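Local atomic coordinates of conserved hypothetical protein (Pyrococcus furiosus, PDB entry 1VK1), a protein that has no firmly established function but pairs a ParB/nuclease-like part with a SerK-kinase-like part, and so probably binds ATP. Residues A[38-43]-A[75-80]; A[51-56]-A[86-91]; A[120-125]-A[149-154]. One frame throughout, in Å; residues are numbered along the deposited sequence.

How the interactions relate
Interactions 1 and 2 share the ParB-like part of the chain, and their segments interleave: helix 34-47, strand 54-58, helix 71-80, then strand 84-90. Interaction 1 packs the two helices together; interaction 2 pairs the two strands, neighbours in a mixed four-stranded sheet. The centres of interactions 1 and 2 lie about 17 Å apart, and their nearest atoms about 6 Å, without touching. Helix 71-80 and strand 84-90 follow each other in the chain, so helix pair and strand pair belong to one unit. Interaction 3 comes later, in the SerK-like part, at one edge of an antiparallel sheet. Its centre, about 32 Å from that of interaction 1, lies on the opposite side of the chain's centre, consistent with two separately built halves.

Interaction 1. Residues A[38-43]-A[75-80]; sequences EDFIES and AGLQKL
Ile41 and Phe40 of helix 34-47 pack on Gly76 of helix 71-80, in a helix-helix crossing of the ParB-like domain. The axes of the two short helical segments come within 9.3 Å and cross at -62°. Ile41 branches at CB. Its CG2 meets CD2 of Leu80 at 4.0 Å, the two side chains sliding past each other in opposite directions. CG1, anti to the carbonyl carbon (chi1 -70°), rests on CA of Gly76 at 3.8 Å. At the tip, CD1 stays close to that CA and also touches the aliphatic CD of Lys79, whose extended chain crosses Ile41 at about a right angle. Phe40 brings the edge of its ring to the same glycine, CD2 lying 3.9 Å from CA of Gly76. A CB on Gly76 would collide with Phe40 CD2, which is why glycine suits this place. Leu77 crosses Phe40 at about a right angle, its CG lying 4.2 Å from ring atom CZ. Phe50 of strand 49-50 touches the side chains of both. An alanine at Phe40 would probably open a gap beside Gly76 and take from Leu77 one of its aromatic neighbours, Phe50 being the other. Ring atom CE2 of Phe40 lies 3.9 Å from the backbone N of Leu77.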
loop_
_atom_site.group_PDB
_atom_site.type_symbol
_atom_site.label_atom_id
_atom_site.label_comp_id
_atom_site.label_asym_id
_atom_site.label_seq_id
_atom_site.Cartn_x
_atom_site.Cartn_y
_atom_site.Cartn_z
ATOM N N GLU A 38 -8.242 10.067 3.049
ATOM C CA GLU A 38 -9.027 11.031 3.810
ATOM C C GLU A 38 -8.447 11.265 5.195
ATOM O O GLU A 38 -8.407 12.398 5.662
ATOM C CB GLU A 38 -10.497 10.581 3.877
ATOM C CG GLU A 38 -11.160 10.646 2.503
ATOM C CD GLU A 38 -12.633 10.255 2.470
ATOM O OE1 GLU A 38 -13.168 9.821 3.486
ATOM O OE2 GLU A 38 -13.224 10.378 1.385
ATOM N N ASP A 39 -7.954 10.211 5.848
ATOM C CA ASP A 39 -7.321 10.366 7.134
ATOM C C ASP A 39 -6.055 11.233 7.054
ATOM O O ASP A 39 -5.830 12.075 7.934
ATOM C CB ASP A 39 -6.997 9.007 7.747
ATOM C CG ASP A 39 -8.220 8.296 8.327
ATOM O OD1 ASP A 39 -9.331 8.864 8.364
ATOM O OD2 ASP A 39 -8.130 7.153 8.779
ATOM N N PHE A 40 -5.224 11.021 6.031
ATOM C CA PHE A 40 -4.043 11.845 5.861
ATOM C C PHE A 40 -4.459 13.321 5.710
ATOM O O PHE A 40 -3.887 14.217 6.340
ATOM C CB PHE A 40 -3.185 11.440 4.658
ATOM C CG PHE A 40 -2.178 12.491 4.308
ATOM C CD1 PHE A 40 -1.065 12.695 5.104
ATOM C CD2 PHE A 40 -2.389 13.342 3.252
ATOM C CE1 PHE A 40 -0.165 13.718 4.819
ATOM C CE2 PHE A 40 -1.493 14.368 2.977
ATOM C CZ PHE A 40 -0.404 14.560 3.778
ATOM N N ILE A 41 -5.444 13.580 4.845
ATOM C CA ILE A 41 -5.857 14.968 4.604
ATOM C C ILE A 41 -6.353 15.604 5.905
ATOM O O ILE A 41 -6.002 16.731 6.220
ATOM C CB ILE A 41 -6.904 15.038 3.493
ATOM C CG1 ILE A 41 -6.258 14.713 2.144
ATOM C CG2 ILE A 41 -7.581 16.410 3.463
ATOM C CD1 ILE A 41 -7.247 14.464 1.037
ATOM N N GLU A 42 -7.170 14.873 6.653
ATOM C CA GLU A 42 -7.661 15.367 7.941
ATOM C C GLU A 42 -6.528 15.663 8.914
ATOM O O GLU A 42 -6.548 16.687 9.601
ATOM C CB GLU A 42 -8.653 14.376 8.554
ATOM C CG GLU A 42 -10.000 14.287 7.880
ATOM C CD GLU A 42 -11.000 13.458 8.686
ATOM O OE1 GLU A 42 -10.653 12.982 9.811
ATOM O OE2 GLU A 42 -12.138 13.267 8.197
ATOM N N SER A 43 -5.553 14.757 9.002
ATOM C CA SER A 43 -4.442 14.920 9.937
ATOM C C SER A 43 -3.526 16.104 9.578
ATOM O O SER A 43 -3.142 16.895 10.447
ATOM C CB SER A 43 -3.644 13.631 10.015
ATOM O OG SER A 43 -4.447 12.582 10.528
ATOM N N ALA A 75 -0.845 12.008 -2.834
ATOM C CA ALA A 75 -2.153 12.219 -3.410
ATOM C C ALA A 75 -2.960 13.220 -2.579
ATOM O O ALA A 75 -3.696 14.040 -3.133
ATOM C CB ALA A 75 -2.904 10.890 -3.539
ATOM N N GLY A 76 -2.829 13.163 -1.254
ATOM C CA GLY A 76 -3.521 14.109 -0.399
ATOM C C GLY A 76 -3.024 15.528 -0.598
ATOM O O GLY A 76 -3.817 16.471 -0.685
ATOM N N LEU A 77 -1.715 15.687 -0.699
ATOM C CA LEU A 77 -1.144 16.990 -0.963
ATOM C C LEU A 77 -1.577 17.526 -2.324
ATOM O O LEU A 77 -1.869 18.715 -2.454
ATOM C CB LEU A 77 0.382 16.945 -0.853
ATOM C CG LEU A 77 0.961 16.807 0.558
ATOM C CD1 LEU A 77 2.457 16.673 0.467
ATOM C CD2 LEU A 77 0.534 17.944 1.512
ATOM N N GLN A 78 -1.594 16.678 -3.340
ATOM C CA GLN A 78 -2.070 17.110 -4.648
ATOM C C GLN A 78 -3.521 17.547 -4.569
ATOM O O GLN A 78 -3.887 18.595 -5.118
ATOM C CB GLN A 78 -1.866 16.036 -5.729
ATOM C CG GLN A 78 -0.373 15.900 -6.134
ATOM C CD GLN A 78 -0.154 15.415 -7.519
ATOM O OE1 GLN A 78 0.721 15.920 -8.252
ATOM N NE2 GLN A 78 -0.878 14.417 -7.884
ATOM N N LYS A 79 -4.349 16.784 -3.862
ATOM C CA LYS A 79 -5.773 17.130 -3.719
ATOM C C LYS A 79 -5.943 18.474 -3.016
ATOM O O LYS A 79 -6.858 19.254 -3.356
ATOM C CB LYS A 79 -6.506 16.037 -2.973
ATOM C CG LYS A 79 -7.985 16.243 -2.883
ATOM C CD LYS A 79 -8.672 14.976 -2.495
ATOM C CE LYS A 79 -10.149 15.218 -2.257
ATOM N NZ LYS A 79 -10.871 13.953 -1.977
ATOM N N LEU A 80 -5.072 18.768 -2.054
ATOM C CA LEU A 80 -5.115 20.036 -1.321
ATOM C C LEU A 80 -4.565 21.221 -2.121
ATOM O O LEU A 80 -4.697 22.374 -1.697
ATOM C CB LEU A 80 -4.329 19.910 -0.024
ATOM C CG LEU A 80 -5.005 19.056 1.054
ATOM C CD1 LEU A 80 -4.035 18.708 2.167
ATOM C CD2 LEU A 80 -6.230 19.752 1.618
#

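Interaction 2. Residues A[51-56]-A[86-91]; sequences WKPMLL and PSVILD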
loop_
_atom_site.group_PDB
_atom_site.type_symbol
_atom_site.label_atom_id
_atom_site.label_comp_id
_atom_site.label_asym_id
_atom_site.label_seq_id
_atom_site.Cartn_x
_atom_site.Cartn_y
_atom_site.Cartn_z
ATOM N N TRP A 51 5.047 15.475 8.663
ATOM C CA TRP A 51 6.169 14.958 9.471
ATOM C C TRP A 51 6.841 13.706 8.964
ATOM O O TRP A 51 7.847 13.273 9.552
ATOM C CB TRP A 51 5.763 14.790 10.922
ATOM C CG TRP A 51 4.609 13.972 11.134
ATOM C CD1 TRP A 51 3.315 14.404 11.308
ATOM C CD2 TRP A 51 4.576 12.540 11.308
ATOM N NE1 TRP A 51 2.488 13.328 11.534
ATOM C CE2 TRP A 51 3.238 12.180 11.546
ATOM C CE3 TRP A 51 5.543 11.523 11.276
ATOM C CZ2 TRP A 51 2.843 10.865 11.745
ATOM C CZ3 TRP A 51 5.133 10.217 11.478
ATOM C CH2 TRP A 51 3.802 9.909 11.703
ATOM N N LYS A 52 6.301 13.099 7.921
ATOM C CA LYS A 52 6.840 11.841 7.430
ATOM C C LYS A 52 7.275 12.031 5.987
ATOM O O LYS A 52 6.414 12.139 5.096
ATOM C CB LYS A 52 5.787 10.717 7.530
ATOM C CG LYS A 52 6.384 9.330 7.395
ATOM C CD LYS A 52 5.349 8.218 7.628
ATOM C CE LYS A 52 5.970 6.831 7.408
ATOM N NZ LYS A 52 5.031 5.716 7.764
ATOM N N PRO A 53 8.590 12.070 5.715
ATOM C CA PRO A 53 9.042 12.414 4.361
ATOM C C PRO A 53 8.612 11.367 3.350
ATOM O O PRO A 53 8.485 10.188 3.682
ATOM C CB PRO A 53 10.567 12.435 4.485
ATOM C CG PRO A 53 10.867 11.534 5.632
ATOM C CD PRO A 53 9.727 11.759 6.614
ATOM N N MET A 54 8.396 11.797 2.125
ATOM C CA MET A 54 8.280 10.865 1.026
ATOM C C MET A 54 9.564 10.075 0.918
ATOM O O MET A 54 10.635 10.609 1.185
ATOM C CB MET A 54 8.084 11.617 -0.281
ATOM C CG MET A 54 6.828 12.494 -0.365
ATOM S SD MET A 54 5.264 11.530 -0.334
ATOM C CE MET A 54 5.508 10.531 -1.821
ATOM N N LEU A 55 9.466 8.823 0.499
ATOM C CA LEU A 55 10.636 8.064 0.035
ATOM C C LEU A 55 10.502 7.902 -1.455
ATOM O O LEU A 55 9.464 7.428 -1.934
ATOM C CB LEU A 55 10.738 6.675 0.696
ATOM C CG LEU A 55 10.772 6.682 2.215
ATOM C CD1 LEU A 55 10.898 5.235 2.747
ATOM C CD2 LEU A 55 11.867 7.574 2.757
ATOM N N LEU A 56 11.543 8.335 -2.181
ATOM C CA LEU A 56 11.549 8.370 -3.624
ATOM C C LEU A 56 12.788 7.704 -4.177
ATOM O O LEU A 56 13.807 7.612 -3.503
ATOM C CB LEU A 56 11.570 9.822 -4.116
ATOM C CG LEU A 56 10.430 10.736 -3.665
ATOM C CD1 LEU A 56 10.673 12.137 -4.261
ATOM C CD2 LEU A 56 9.080 10.220 -4.052
ATOM N N PRO A 86 8.659 17.335 1.262
ATOM C CA PRO A 86 9.968 16.876 1.715
ATOM C C PRO A 86 10.141 15.380 1.479
ATOM O O PRO A 86 9.235 14.602 1.778
ATOM C CB PRO A 86 9.951 17.166 3.209
ATOM C CG PRO A 86 8.547 17.220 3.598
ATOM C CD PRO A 86 7.790 17.729 2.390
ATOM N N SER A 87 11.296 15.020 0.947
ATOM C CA SER A 87 11.555 13.707 0.419
ATOM C C SER A 87 12.971 13.228 0.741
ATOM O O SER A 87 13.911 14.007 0.817
ATOM C CB SER A 87 11.370 13.724 -1.103
ATOM O OG SER A 87 10.075 14.153 -1.496
ATOM N N VAL A 88 13.095 11.919 0.874
ATOM C CA VAL A 88 14.382 11.252 0.969
ATOM C C VAL A 88 14.548 10.496 -0.332
ATOM O O VAL A 88 13.671 9.724 -0.706
ATOM C CB VAL A 88 14.433 10.302 2.186
ATOM C CG1 VAL A 88 15.738 9.465 2.191
ATOM C CG2 VAL A 88 14.302 11.089 3.471
ATOM N N ILE A 89 15.668 10.710 -1.011
ATOM C CA ILE A 89 15.958 10.085 -2.288
ATOM C C ILE A 89 16.864 8.860 -2.056
ATOM O O ILE A 89 17.944 8.989 -1.492
ATOM C CB ILE A 89 16.667 11.083 -3.227
ATOM C CG1 ILE A 89 15.953 12.440 -3.257
ATOM C CG2 ILE A 89 16.839 10.482 -4.625
ATOM C CD1 ILE A 89 14.601 12.380 -3.676
ATOM N N LEU A 90 16.393 7.696 -2.471
ATOM C CA LEU A 90 17.033 6.408 -2.281
ATOM C C LEU A 90 17.605 5.905 -3.602
ATOM O O LEU A 90 17.121 6.268 -4.684
ATOM C CB LEU A 90 15.955 5.382 -1.850
ATOM C CG LEU A 90 15.103 5.665 -0.641
ATOM C CD1 LEU A 90 14.025 4.602 -0.490
ATOM C CD2 LEU A 90 15.943 5.716 0.602
ATOM N N ASP A 91 18.627 5.050 -3.514
ATOM C CA ASP A 91 19.015 4.201 -4.635
ATOM C C ASP A 91 18.176 2.938 -4.493
ATOM O O ASP A 91 18.419 2.138 -3.605
ATOM C CB ASP A 91 20.511 3.876 -4.580
ATOM C CG ASP A 91 20.938 2.834 -5.633
ATOM O OD1 ASP A 91 20.079 2.379 -6.453
ATOM O OD2 ASP A 91 22.114 2.412 -5.706
#
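Leu55 and Val88 lie side by side and point the same way, from one face of a parallel strand pair, with CD2 of Leu55 3.8 Å from CB of Val88. Pro53 runs alongside Val88 too. The valine's CG2, placed beside the backbone N with CG1 anti to it (chi1 173°), meets CG of Pro53 at 4.1 Å. Farther along, CD1 of Leu90 touches CB of Leu55. The opposite face carries Met54, Ser87, Leu56 and Ile89. There CD1 of Leu56 reaches CD1 of Ile89 at 4.0 Å. Small Ser87 fits between larger neighbours, with OG 3.4 Å from CB of Met54 and close to CD1 of Leu56, while its hydrogen bond goes to Ala85 O. The chain links these neighbouring strands through strand 65-67 and helix 71-80, the crossover that a parallel pair requires. Four backbone bonds join the strands, from Met54 N to Pro86 O, Val88 N to Met54 O, Leu56 N to Val88 O and Leu90 N to Leu56 O. Both prolines lack an N-H, yet the ladder can begin at the carbonyl of Pro86. The chemistry implies a division of labour: backbone bonds set the register, and largely buried, mostly apolar side chains fill both faces.

Interaction 3. Residues A[120-125]-A[149-154]; sequences EGLEVI and FAIPGG
Ile125 and Ala150 exchange two backbone hydrogen bonds, the mark of an antiparallel hydrogen-bonded pair, here at the edge of the four-stranded sheet in the SerK-like part. Ala150 N donates to Ile125 O at 2.8 Å, nearly straight at 168°. Ile125 N returns the bond to Ala150 O at 2.9 Å. Two residues along, direct pairing gives way, since Pro152 has no N-H to offer. A water bridges the two segments instead, accepting from Glu123 N at 2.9 Å and donating to Pro152 O at 2.8 Å. The carbonyl O of Glu123 is buried without a polar partner, and has CA of Ile151 3.4 Å away and CD of Pro152 nearby. Around this backbone core the side chains close in. Pro152 offers its stiff, puckered ring to two residues that each cross it at about a right angle: CG lies near CB of Glu123 and 4.1 Å from CD1 of Ile125. Leu122 CD2 meets the CG2 branch of Ile151, and both side chains touch Val161 of helix 161-170, as suits buried apolar residues between sheet and helix. Ile114 of helix 114-119 covers both Val124 and Phe149. Val124 CG1, anti to its own backbone N (chi1 -174°), presses on CB of Phe149 at 3.7 Å and approaches ring atoms CG and CD1 obliquely.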
loop_
_atom_site.group_PDB
_atom_site.type_symbol
_atom_site.label_atom_id
_atom_site.label_comp_id
_atom_site.label_asym_id
_atom_site.label_seq_id
_atom_site.Cartn_x
_atom_site.Cartn_y
_atom_site.Cartn_z
ATOM N N GLU A 120 -18.669 -8.746 -8.779
ATOM C CA GLU A 120 -17.707 -8.026 -9.607
ATOM C C GLU A 120 -17.062 -8.903 -10.681
ATOM O O GLU A 120 -16.143 -8.459 -11.374
ATOM C CB GLU A 120 -16.628 -7.384 -8.722
ATOM C CG GLU A 120 -17.066 -6.088 -8.070
ATOM C CD GLU A 120 -17.152 -4.925 -9.050
ATOM O OE1 GLU A 120 -16.294 -4.022 -8.988
ATOM O OE2 GLU A 120 -18.070 -4.915 -9.887
ATOM N N GLY A 121 -17.539 -10.136 -10.817
ATOM C CA GLY A 121 -17.059 -11.052 -11.847
ATOM C C GLY A 121 -15.900 -11.931 -11.424
ATOM O O GLY A 121 -15.290 -12.588 -12.259
ATOM N N LEU A 122 -15.595 -11.955 -10.131
ATOM C CA LEU A 122 -14.526 -12.805 -9.627
ATOM C C LEU A 122 -15.022 -14.181 -9.277
ATOM O O LEU A 122 -16.192 -14.363 -8.920
ATOM C CB LEU A 122 -13.932 -12.204 -8.377
ATOM C CG LEU A 122 -13.265 -10.856 -8.575
ATOM C CD1 LEU A 122 -13.081 -10.182 -7.261
ATOM C CD2 LEU A 122 -11.915 -11.004 -9.283
ATOM N N GLU A 123 -14.127 -15.156 -9.347
ATOM C CA GLU A 123 -14.396 -16.478 -8.831
ATOM C C GLU A 123 -13.798 -16.599 -7.453
ATOM O O GLU A 123 -12.723 -16.021 -7.166
ATOM C CB GLU A 123 -13.801 -17.551 -9.736
ATOM C CG GLU A 123 -14.359 -17.586 -11.144
ATOM C CD GLU A 123 -13.650 -18.611 -11.995
ATOM O OE1 GLU A 123 -13.869 -19.821 -11.769
ATOM O OE2 GLU A 123 -12.861 -18.211 -12.867
ATOM N N VAL A 124 -14.482 -17.327 -6.590
ATOM C CA VAL A 124 -13.999 -17.622 -5.266
ATOM C C VAL A 124 -14.191 -19.116 -5.052
ATOM O O VAL A 124 -15.323 -19.584 -4.927
ATOM C CB VAL A 124 -14.746 -16.793 -4.170
ATOM C CG1 VAL A 124 -14.112 -17.017 -2.830
ATOM C CG2 VAL A 124 -14.757 -15.317 -4.535
ATOM N N ILE A 125 -13.086 -19.855 -5.027
ATOM C CA ILE A 125 -13.101 -21.319 -5.106
ATOM C C ILE A 125 -12.474 -21.917 -3.873
ATOM O O ILE A 125 -11.317 -21.643 -3.566
ATOM C CB ILE A 125 -12.316 -21.788 -6.367
ATOM C CG1 ILE A 125 -12.910 -21.185 -7.638
ATOM C CG2 ILE A 125 -12.292 -23.335 -6.450
ATOM C CD1 ILE A 125 -12.033 -21.372 -8.876
ATOM N N PHE A 149 -9.883 -20.138 0.427
ATOM C CA PHE A 149 -10.390 -19.909 -0.924
ATOM C C PHE A 149 -9.325 -19.329 -1.827
ATOM O O PHE A 149 -8.534 -18.486 -1.409
ATOM C CB PHE A 149 -11.564 -18.925 -0.932
ATOM C CG PHE A 149 -12.692 -19.293 -0.009
ATOM C CD1 PHE A 149 -13.728 -20.118 -0.438
ATOM C CD2 PHE A 149 -12.732 -18.798 1.283
ATOM C CE1 PHE A 149 -14.791 -20.444 0.429
ATOM C CE2 PHE A 149 -13.785 -19.116 2.145
ATOM C CZ PHE A 149 -14.806 -19.940 1.710
ATOM N N ALA A 150 -9.365 -19.739 -3.086
ATOM C CA ALA A 150 -8.568 -19.136 -4.155
ATOM C C ALA A 150 -9.405 -18.158 -4.945
ATOM O O ALA A 150 -10.551 -18.448 -5.288
ATOM C CB ALA A 150 -8.032 -20.229 -5.095
ATOM N N ILE A 151 -8.834 -16.987 -5.231
ATOM C CA ILE A 151 -9.432 -16.030 -6.164
ATOM C C ILE A 151 -8.507 -15.981 -7.369
ATOM O O ILE A 151 -7.443 -15.342 -7.321
ATOM C CB ILE A 151 -9.602 -14.644 -5.510
ATOM C CG1 ILE A 151 -10.482 -14.776 -4.251
ATOM C CG2 ILE A 151 -10.162 -13.670 -6.514
ATOM C CD1 ILE A 151 -10.491 -13.534 -3.355
ATOM N N PRO A 152 -8.859 -16.686 -8.434
ATOM C CA PRO A 152 -7.977 -16.757 -9.580
ATOM C C PRO A 152 -7.797 -15.431 -10.279
ATOM O O PRO A 152 -8.629 -14.518 -10.167
ATOM C CB PRO A 152 -8.644 -17.793 -10.504
ATOM C CG PRO A 152 -9.965 -18.042 -9.973
ATOM C CD PRO A 152 -10.072 -17.510 -8.609
ATOM N N GLY A 153 -6.685 -15.314 -10.975
ATOM C CA GLY A 153 -6.374 -14.150 -11.749
ATOM C C GLY A 153 -5.009 -13.580 -11.462
ATOM O O GLY A 153 -4.115 -14.262 -10.950
ATOM N N GLY A 154 -4.867 -12.307 -11.787
ATOM C CA GLY A 154 -3.627 -11.583 -11.608
ATOM C C GLY A 154 -3.899 -10.156 -11.213
ATOM O O GLY A 154 -4.770 -9.884 -10.388
HETATM O O HOH W 1 -11.458 -14.533 -10.329
#